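Side-chain contacts in uncharacterized protein Rv3272 (Mycobacterium tuberculosis, PDB 5YX6), which binds fatty acyl-CoAs, palmitoyl-CoA most tightly, and probably acts as a family III CoA transferase in fatty acid metabolism: residues Gln272-Cys275 and Tyr276-Arg280; Gln320-Ala324 and Asn325-Ala329. All coordinates share one frame; numbering follows the deposited sequence.

Contact 1: Gln272-Cys275 and Tyr276-Arg280; sequences QKLC and YLIGR
C275 O takes the backbone N-H of R280 at 2.8 Å (O to N), and this bond closes a Schellman motif at the C-terminal end of helix 268-277. G279 is the C-prime residue. Its positive phi of 77° turns the chain, and G279 N reaches Y276 O at 3.2 Å. Three ordinary helical bonds precede the cap: Y276 N to Q272 O, L277 N to K273 O and I278 N to L274 O. C275 CB lies 3.5 Å from R280 O.

The apolar contacts follow the helix surface. L274 and I278, one turn apart, meet through CD1 of L274 and CG2 of I278 at 4.0 Å, their side chains crossing at a slant. The I278 side chain goes on to pack against helix 299-310. L277 packs on L322 and L327, and C275 on L283 and V284 of helix 282-285.

The charged ends find partners outside the segments. K273 NZ meets N325 O. R280 forms salt bridges from NE to D282 and from NH2 to E305.

The Y276 ring lies back alongside the preceding turn. Its CG stands anti to the carbonyl carbon (chi1 -67°), which brings CD2 to 3.0 Å from Q272 O, placed obliquely to the ring.

Contact 2: Gln320-Ala324 and Asn325-Ala329; sequences QLLQA and NGLMA
L327 N donates to L322 O at 2.8 Å and G326 N to Q323 O at 2.9 Å, closing the end of helix 315-324, while N325 N makes weak bonds to both L321 O and L322 O.

The apolar side chains gather around L322. Its CG meets CD1 of L327 at 4.0 Å, and its CD2 meets CB of A329 at 4.0 Å. CB of A329 also lies close to CB of L322. The side chain of L322 continues onto I261 and I263 of strand 260-264. L327 leads another way, to H270, K273 and L277 of helix 268-277.

This is a Schellman motif, with G326 as the C-prime residue at positive phi. It turns the chain from the helix into strand 328-331, an edge strand, within this chain, of a three-stranded antiparallel sheet. M328 pairs with S264 there through the backbone.

Q323 spans the turn from the helix side. Its CG is anti to the carbonyl carbon (chi1 -75°) and the chain runs extended beyond it. The amide thereby reaches the strand. NE2 donates to A329 O at 2.7 Å, with an N-H...O angle of 153°. The bond runs nearly in line with the A329 carbonyl, and A329 O lies 15° out of the Q323 amide plane. The Q323 side chain also packs on R142 of the second subunit.

Contacts 1 and 2 come in series along the chain, with centres about 12 Å apart. Both lie on the same side of the chain's centre. The two helix ends meet directly. K273 NZ lies 2.9 Å from N325 O, L277 CD1 lies 3.8 Å from L327 CD1, and K273 CD is 3.8 Å from L327 CD2. Their meeting brings together parts of the chain some 45 residues apart. Helix 268-277 follows strand 260-264, which pairs with strand 328-331 beyond contact 2. Both contacts thus belong to one region around the antiparallel sheet, probably the small domain. It is separate from the parallel Rossmann-type sheet and away from the annotated sites.

Contact 1: Gln272-Cys275 and Tyr276-Arg280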
loop_
_atom_site.group_PDB
_atom_site.type_symbol
_atom_site.label_atom_id
_atom_site.label_comp_id
_atom_site.label_asym_id
_atom_site.label_seq_id
_atom_site.Cartn_x
_atom_site.Cartn_y
_atom_site.Cartn_z
ATOM N N GLN A 272 30.129 10.945 6.601
ATOM C CA GLN A 272 31.551 11.246 6.454
ATOM C C GLN A 272 31.973 10.921 5.036
ATOM O O GLN A 272 32.549 11.750 4.333
ATOM C CB GLN A 272 32.386 10.466 7.478
ATOM C CG GLN A 272 32.162 10.937 8.917
ATOM C CD GLN A 272 32.602 9.928 9.977
ATOM O OE1 GLN A 272 33.302 8.951 9.688
ATOM N NE2 GLN A 272 32.166 10.156 11.215
ATOM N N LYS A 273 31.603 9.726 4.603
ATOM C CA LYS A 273 31.863 9.274 3.247
ATOM C C LYS A 273 31.400 10.336 2.229
ATOM O O LYS A 273 32.157 10.718 1.323
ATOM C CB LYS A 273 31.131 7.953 3.032
ATOM C CG LYS A 273 31.922 6.799 2.473
ATOM C CD LYS A 273 30.983 5.594 2.404
ATOM C CE LYS A 273 31.676 4.321 1.994
ATOM N NZ LYS A 273 30.724 3.179 2.061
ATOM N N LEU A 274 30.170 10.824 2.408
ATOM C CA LEU A 274 29.592 11.828 1.521
ATOM C C LEU A 274 30.438 13.106 1.453
ATOM O O LEU A 274 30.795 13.563 0.369
ATOM C CB LEU A 274 28.168 12.163 1.964
ATOM C CG LEU A 274 27.480 13.262 1.155
ATOM C CD1 LEU A 274 27.249 12.772 -0.261
ATOM C CD2 LEU A 274 26.166 13.681 1.788
ATOM N N CYS A 275 30.766 13.669 2.611
ATOM C CA CYS A 275 31.590 14.875 2.669
ATOM C C CYS A 275 32.908 14.746 1.903
ATOM O O CYS A 275 33.297 15.661 1.178
ATOM C CB CYS A 275 31.891 15.243 4.117
ATOM S SG CYS A 275 30.439 15.716 5.057
ATOM N N TYR A 276 33.590 13.613 2.041
ATOM C CA TYR A 276 34.850 13.447 1.324
ATOM C C TYR A 276 34.593 13.331 -0.175
ATOM O O TYR A 276 35.363 13.853 -0.980
ATOM C CB TYR A 276 35.634 12.224 1.831
ATOM C CG TYR A 276 36.130 12.381 3.255
ATOM C CD1 TYR A 276 37.165 13.263 3.574
ATOM C CD2 TYR A 276 35.563 11.641 4.283
ATOM C CE1 TYR A 276 37.601 13.412 4.896
ATOM C CE2 TYR A 276 35.990 11.778 5.596
ATOM C CZ TYR A 276 37.007 12.659 5.899
ATOM O OH TYR A 276 37.410 12.771 7.212
ATOM N N LEU A 277 33.520 12.636 -0.552
ATOM C CA LEU A 277 33.240 12.377 -1.969
ATOM C C LEU A 277 32.867 13.627 -2.766
ATOM O O LEU A 277 33.157 13.706 -3.954
ATOM C CB LEU A 277 32.123 11.327 -2.117
ATOM C CG LEU A 277 32.520 9.880 -1.795
ATOM C CD1 LEU A 277 31.325 8.940 -1.853
ATOM C CD2 LEU A 277 33.633 9.401 -2.725
ATOM N N ILE A 278 32.220 14.593 -2.118
ATOM C CA ILE A 278 31.840 15.842 -2.779
ATOM C C ILE A 278 32.912 16.921 -2.648
ATOM O O ILE A 278 32.686 18.080 -3.007
ATOM C CB ILE A 278 30.526 16.409 -2.214
ATOM C CG1 ILE A 278 30.720 16.788 -0.746
ATOM C CG2 ILE A 278 29.397 15.406 -2.381
ATOM C CD1 ILE A 278 29.517 17.392 -0.103
ATOM N N GLY A 279 34.065 16.549 -2.101
ATOM C CA GLY A 279 35.181 17.466 -1.983
ATOM C C GLY A 279 35.018 18.464 -0.856
ATOM O O GLY A 279 35.433 19.610 -0.977
ATOM N N ARG A 280 34.388 18.055 0.237
ATOM C CA ARG A 280 34.172 18.976 1.348
ATOM C C ARG A 280 34.483 18.370 2.721
ATOM O O ARG A 280 33.588 18.241 3.563
ATOM C CB ARG A 280 32.732 19.500 1.321
ATOM C CG ARG A 280 32.383 20.343 0.085
ATOM C CD ARG A 280 33.090 21.718 0.111
ATOM N NE ARG A 280 32.899 22.369 1.405
ATOM C CZ ARG A 280 31.892 23.191 1.683
ATOM N NH1 ARG A 280 30.984 23.485 0.748
ATOM N NH2 ARG A 280 31.793 23.720 2.898
#

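Contact 2: Gln320-Ala324 and Asn325-Ala329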
loop_
_atom_site.group_PDB
_atom_site.type_symbol
_atom_site.label_atom_id
_atom_site.label_comp_id
_atom_site.label_asym_id
_atom_site.label_seq_id
_atom_site.Cartn_x
_atom_site.Cartn_y
_atom_site.Cartn_z
ATOM N N GLN A 320 26.300 7.884 -10.174
ATOM C CA GLN A 320 27.330 6.911 -10.489
ATOM C C GLN A 320 28.433 6.871 -9.422
ATOM O O GLN A 320 28.874 5.799 -9.020
ATOM C CB GLN A 320 27.922 7.214 -11.861
ATOM C CG GLN A 320 29.016 6.257 -12.289
ATOM C CD GLN A 320 29.185 6.222 -13.797
ATOM O OE1 GLN A 320 28.470 6.914 -14.531
ATOM N NE2 GLN A 320 30.129 5.409 -14.270
ATOM N N LEU A 321 28.878 8.039 -8.965
ATOM C CA LEU A 321 29.965 8.105 -7.992
ATOM C C LEU A 321 29.525 7.647 -6.603
ATOM O O LEU A 321 30.223 6.895 -5.930
ATOM C CB LEU A 321 30.521 9.531 -7.904
ATOM C CG LEU A 321 31.619 9.738 -6.854
ATOM C CD1 LEU A 321 32.880 8.952 -7.218
ATOM C CD2 LEU A 321 31.939 11.208 -6.655
ATOM N N LEU A 322 28.367 8.118 -6.171
ATOM C CA LEU A 322 27.901 7.827 -4.828
ATOM C C LEU A 322 27.499 6.359 -4.670
ATOM O O LEU A 322 27.695 5.771 -3.603
ATOM C CB LEU A 322 26.749 8.747 -4.465
ATOM C CG LEU A 322 27.061 10.041 -3.714
ATOM C CD1 LEU A 322 28.376 10.658 -4.137
ATOM C CD2 LEU A 322 25.947 11.010 -3.957
ATOM N N GLN A 323 26.946 5.764 -5.725
ATOM C CA GLN A 323 26.548 4.362 -5.655
ATOM C C GLN A 323 27.775 3.451 -5.677
ATOM O O GLN A 323 27.809 2.429 -4.993
ATOM C CB GLN A 323 25.591 4.003 -6.804
ATOM C CG GLN A 323 24.171 4.531 -6.612
ATOM C CD GLN A 323 23.192 4.068 -7.698
ATOM O OE1 GLN A 323 23.568 3.390 -8.657
ATOM N NE2 GLN A 323 21.933 4.445 -7.547
ATOM N N ALA A 324 28.797 3.832 -6.436
ATOM C CA ALA A 324 30.007 3.019 -6.502
ATOM C C ALA A 324 30.684 2.954 -5.135
ATOM O O ALA A 324 31.453 2.046 -4.867
ATOM C CB ALA A 324 30.966 3.558 -7.556
ATOM N N ASN A 325 30.376 3.914 -4.272
ATOM C CA ASN A 325 30.934 3.953 -2.931
ATOM C C ASN A 325 29.918 3.593 -1.864
ATOM O O ASN A 325 30.104 3.901 -0.690
ATOM C CB ASN A 325 31.509 5.339 -2.645
ATOM C CG ASN A 325 32.835 5.572 -3.344
ATOM O OD1 ASN A 325 32.892 5.888 -4.537
ATOM N ND2 ASN A 325 33.917 5.411 -2.594
ATOM N N GLY A 326 28.834 2.943 -2.275
ATOM C CA GLY A 326 27.884 2.395 -1.326
ATOM C C GLY A 326 27.034 3.415 -0.605
ATOM O O GLY A 326 26.707 3.234 0.563
ATOM N N LEU A 327 26.692 4.503 -1.285
ATOM C CA LEU A 327 25.771 5.470 -0.704
ATOM C C LEU A 327 24.417 5.393 -1.405
ATOM O O LEU A 327 24.330 5.056 -2.584
ATOM C CB LEU A 327 26.333 6.885 -0.785
ATOM C CG LEU A 327 27.620 7.139 -0.003
ATOM C CD1 LEU A 327 27.998 8.609 -0.120
ATOM C CD2 LEU A 327 27.475 6.733 1.455
ATOM N N MET A 328 23.357 5.698 -0.670
ATOM C CA MET A 328 22.021 5.684 -1.250
ATOM C C MET A 328 21.736 6.979 -2.019
ATOM O O MET A 328 21.598 8.057 -1.432
ATOM C CB MET A 328 20.966 5.449 -0.162
ATOM C CG MET A 328 21.088 4.084 0.514
ATOM S SD MET A 328 19.897 3.778 1.841
ATOM C CE MET A 328 20.080 5.243 2.854
ATOM N N ALA A 329 21.652 6.858 -3.339
ATOM C CA ALA A 329 21.410 8.001 -4.199
ATOM C C ALA A 329 20.786 7.547 -5.509
ATOM O O ALA A 329 21.081 6.448 -5.987
ATOM C CB ALA A 329 22.707 8.767 -4.459
#